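Local structure of acetyl-CoA C-acetyltransferase (Syntrophomonas wolfei subsp. wolfei, 7N7Z) at the interface of chains A and B. The protein is an acetyl-CoA acetyltransferase of the thiolase family, the enzymes that condense two acetyl-CoA molecules to acetoacetyl-CoA or run the reaction backwards. Sequence-based numbering; all coordinates share one arbitrary frame. Chains: chain A/B, Acetyl-CoA C-acetyltransferase.

Contact 1 and contact 2 belong to the same two-fold interface between chains A and B, with centres of their C-alpha atoms about 38 Å apart; each has a twin with the chains exchanged. Contact 1 is polar and lies in the body of the dimer, where helix 94-107, the helix that follows the reactive Cys92, meets the partner chain. Contact 2 sits on projecting hairpins, where strand 127-129 pairs with its own copy. They share no residue. Salt bridge and strand pairing thus join the chains at two levels. The deposited assembly has four chains, and the hairpins probably correspond to the tetramerisation loop of bacterial thiolases.

Contact 1: the interface of chains A and B. Residues chain A 105, 108, 110; chain B 100, 104, 282-283, 306.
A:Lys110 reaches into a polar pocket of chain B formed by B:Glu100 and B:Gln104 on helix 94-107 and by strand 277-285. Its CB stays on the home side, near the side-chain oxygen of A:Asn105. CG of A:Lys110 faces the amide oxygen OE1 of B:Gln104, which comes from the opposite direction, at 3.4 Å. The chain bends at chi2, chi3 and chi4 (chi3 -90°), curling past the same OE1 at CD and turning CE and NZ into the partner; CE of A:Lys110 passes the CB of B:Cys283 at 4.0 Å. The tip is gripped by three acceptors of different kinds. NZ of A:Lys110 forms a short salt bridge of 2.5 Å to the carboxylate OE1 of B:Glu100, which it meets from above the carboxylate plane. A:Lys110 NZ also donates to OE1 of B:Gln104 (2.7 Å). The third bond runs from A:Lys110 NZ to the backbone carbonyl O of B:Ile282 (2.8 Å), there tilted 24° from the carbonyl plane. The nearby carboxylate would be expected to favour a charged ammonium group. B:Gln104 serves more than the lysine. Its chain is extended beyond CG, its amide stands at 90° to that of A:Asn105, and NE2 makes a weak hydrogen bond to A:Asn105 OD1. Its aliphatic part lies against A:Leu108, whose CD1 is 3.4 Å from CG of B:Gln104. The arrangement may help keep helix 94-107 of chain B, which follows the nucleophile B:Cys92, in place against the partner. At the base of the lysine a water bridges its backbone O and the side-chain amide NE2 of B:Gln306, 2.8 Å from the water oxygen.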
# COMPACT_ATOMS: atom_id res chain seq x y z
N ASN A 105 -40.67 -3.21 6.74
CA ASN A 105 -41.14 -1.99 6.10
C ASN A 105 -42.47 -2.23 5.39
O ASN A 105 -43.36 -1.37 5.40
CB ASN A 105 -40.10 -1.47 5.12
CG ASN A 105 -39.23 -0.37 5.71
OD1 ASN A 105 -39.61 0.31 6.66
ND2 ASN A 105 -38.04 -0.19 5.14
N LEU A 108 -45.41 -2.83 8.00
CA LEU A 108 -45.88 -1.62 8.65
C LEU A 108 -46.37 -0.56 7.67
O LEU A 108 -46.60 0.58 8.08
CB LEU A 108 -44.76 -1.04 9.52
CG LEU A 108 -44.16 -2.00 10.55
CD1 LEU A 108 -42.91 -1.43 11.18
CD2 LEU A 108 -45.19 -2.35 11.61
N LYS A 110 -44.83 1.09 5.53
CA LYS A 110 -43.85 2.10 5.15
C LYS A 110 -43.55 2.05 3.66
O LYS A 110 -43.27 3.09 3.05
CB LYS A 110 -42.57 1.93 5.95
CG LYS A 110 -42.75 1.98 7.46
CD LYS A 110 -43.15 3.37 7.94
CE LYS A 110 -41.94 4.24 8.26
NZ LYS A 110 -41.03 3.62 9.27
N GLU B 100 -34.69 3.45 13.22
CA GLU B 100 -35.92 2.89 12.65
C GLU B 100 -35.92 1.37 12.73
O GLU B 100 -36.89 0.76 13.19
CB GLU B 100 -36.09 3.36 11.20
CG GLU B 100 -37.49 3.15 10.66
CD GLU B 100 -37.62 3.52 9.19
OE1 GLU B 100 -38.64 4.14 8.82
OE2 GLU B 100 -36.71 3.18 8.41
N GLN B 104 -38.83 -0.46 14.73
CA GLN B 104 -39.80 -1.32 14.06
C GLN B 104 -39.72 -2.76 14.56
O GLN B 104 -40.73 -3.46 14.59
CB GLN B 104 -39.59 -1.26 12.55
CG GLN B 104 -39.97 0.09 11.94
CD GLN B 104 -39.85 0.14 10.43
OE1 GLN B 104 -40.42 1.03 9.79
NE2 GLN B 104 -39.10 -0.79 9.85
N ILE B 282 -41.16 8.16 11.65
CA ILE B 282 -39.81 8.05 11.12
C ILE B 282 -39.90 7.39 9.75
O ILE B 282 -40.59 6.38 9.59
CB ILE B 282 -38.89 7.26 12.06
CG1 ILE B 282 -37.46 7.24 11.52
CG2 ILE B 282 -39.41 5.84 12.25
CD1 ILE B 282 -36.42 6.89 12.56
N CYS B 283 -39.22 7.95 8.75
CA CYS B 283 -39.33 7.44 7.39
C CYS B 283 -38.20 8.02 6.56
O CYS B 283 -37.46 8.91 7.00
CB CYS B 283 -40.69 7.79 6.77
SG CYS B 283 -40.98 9.56 6.55
N GLN B 306 -47.48 11.11 7.74
CA GLN B 306 -47.65 9.80 8.35
C GLN B 306 -48.15 9.90 9.78
O GLN B 306 -48.87 9.01 10.25
CB GLN B 306 -46.32 9.03 8.31
CG GLN B 306 -45.78 8.79 6.91
CD GLN B 306 -44.67 7.74 6.88
OE1 GLN B 306 -43.86 7.66 7.80
NE2 GLN B 306 -44.64 6.95 5.82
O HOH W 1 -42.68 5.50 4.46

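Contact 2: the interface of chains A and B. Residues chain A 126-127, 129, 143; chain B 128-129, 132-133.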
# COMPACT_ATOMS: atom_id res chain seq x y z
N PRO A 126 -10.68 -5.19 -1.04
CA PRO A 126 -9.37 -4.54 -1.06
C PRO A 126 -8.57 -4.84 0.20
O PRO A 126 -9.08 -5.38 1.19
CB PRO A 126 -9.72 -3.05 -1.14
CG PRO A 126 -11.03 -2.94 -0.45
CD PRO A 126 -11.76 -4.23 -0.73
N TYR A 127 -7.29 -4.50 0.14
CA TYR A 127 -6.43 -4.50 1.32
C TYR A 127 -6.43 -3.11 1.96
O TYR A 127 -6.71 -2.11 1.31
CB TYR A 127 -5.00 -4.92 0.94
CG TYR A 127 -4.77 -6.42 0.97
CD1 TYR A 127 -5.41 -7.26 0.06
CD2 TYR A 127 -3.91 -6.98 1.90
CE1 TYR A 127 -5.19 -8.63 0.09
CE2 TYR A 127 -3.69 -8.35 1.93
CZ TYR A 127 -4.33 -9.17 1.02
OH TYR A 127 -4.11 -10.53 1.05
N LEU A 129 -4.67 -0.06 4.52
CA LEU A 129 -3.52 0.60 5.13
C LEU A 129 -4.07 1.46 6.27
O LEU A 129 -4.60 2.55 6.03
CB LEU A 129 -2.75 1.43 4.12
CG LEU A 129 -2.06 0.67 2.98
CD1 LEU A 129 -1.57 1.65 1.92
CD2 LEU A 129 -0.92 -0.17 3.51
N VAL A 143 -0.18 -4.28 5.91
CA VAL A 143 -1.13 -4.18 4.80
C VAL A 143 -2.14 -5.30 5.02
O VAL A 143 -1.86 -6.48 4.76
CB VAL A 143 -0.44 -4.27 3.44
CG1 VAL A 143 0.34 -5.57 3.28
CG2 VAL A 143 -1.45 -4.12 2.31
N LEU B 128 -7.29 2.31 1.06
CA LEU B 128 -7.53 1.03 0.39
C LEU B 128 -6.50 0.78 -0.70
O LEU B 128 -6.06 1.70 -1.39
CB LEU B 128 -8.93 0.99 -0.23
CG LEU B 128 -10.10 1.55 0.57
CD1 LEU B 128 -11.31 1.71 -0.33
CD2 LEU B 128 -10.42 0.67 1.76
N LEU B 129 -6.12 -0.49 -0.85
CA LEU B 129 -5.34 -0.97 -1.99
C LEU B 129 -6.25 -1.94 -2.75
O LEU B 129 -6.38 -3.11 -2.37
CB LEU B 129 -4.05 -1.65 -1.54
CG LEU B 129 -3.03 -0.75 -0.84
CD1 LEU B 129 -1.84 -1.57 -0.36
CD2 LEU B 129 -2.57 0.37 -1.76
N ALA B 132 -4.45 -5.01 -4.55
CA ALA B 132 -3.42 -5.71 -3.80
C ALA B 132 -3.66 -7.22 -3.78
O ALA B 132 -2.70 -7.99 -3.71
CB ALA B 132 -3.37 -5.18 -2.37
N ARG B 133 -4.92 -7.66 -3.83
CA ARG B 133 -5.21 -9.08 -3.76
C ARG B 133 -4.68 -9.81 -4.98
O ARG B 133 -3.83 -10.70 -4.87
CB ARG B 133 -6.72 -9.30 -3.61
CG ARG B 133 -7.10 -10.72 -3.19
CD ARG B 133 -8.57 -10.81 -2.81
NE ARG B 133 -8.92 -9.89 -1.73
CZ ARG B 133 -8.65 -10.10 -0.45
NH1 ARG B 133 -8.05 -11.22 -0.04
NH2 ARG B 133 -8.97 -9.18 0.44
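A:Tyr127 and B:Leu129 pair as antiparallel beta strands, and their side chains then settle against different neighbours. A:Tyr127 N donates to B:Leu129 O (3.0 Å), and B:Leu129 N returns a bond to A:Tyr127 O (2.8 Å). The two-fold repeats the pair with the chains exchanged, making a small intermolecular sheet from the two 127-129 strands. Beyond it the tyrosine, with CG anti to its carbonyl carbon (chi1 -88°), sends its ring towards the segment after the partner strand. The methyl CB of B:Ala132 packs against the root of this side chain, 3.7 Å from CB of A:Tyr127, and lies to one side of the ring plane near CG and CD1. Farther out, on the opposite side of that plane, the bent side chain of B:Arg133 crosses the tyrosine at about a right angle. The CE1 corner of the A:Tyr127 ring lies over one guanidinium face, 3.8 Å from CZ of B:Arg133 and offset towards the rim. Because the two planes are 37° apart, this is a tilted corner-on-face contact and not a parallel stack. On the same face of the strand pair as the tyrosine, beside it, the two copies of Leu129 meet obliquely near the two-fold, CD1 of A:Leu129 being 3.9 Å from CG of B:Leu129. This apolar patch is extended by A:Val143 of strand 141-145, which crosses the leucine nearly perpendicularly: its CG2 methyl lies 3.7 Å from CD1 of B:Leu129.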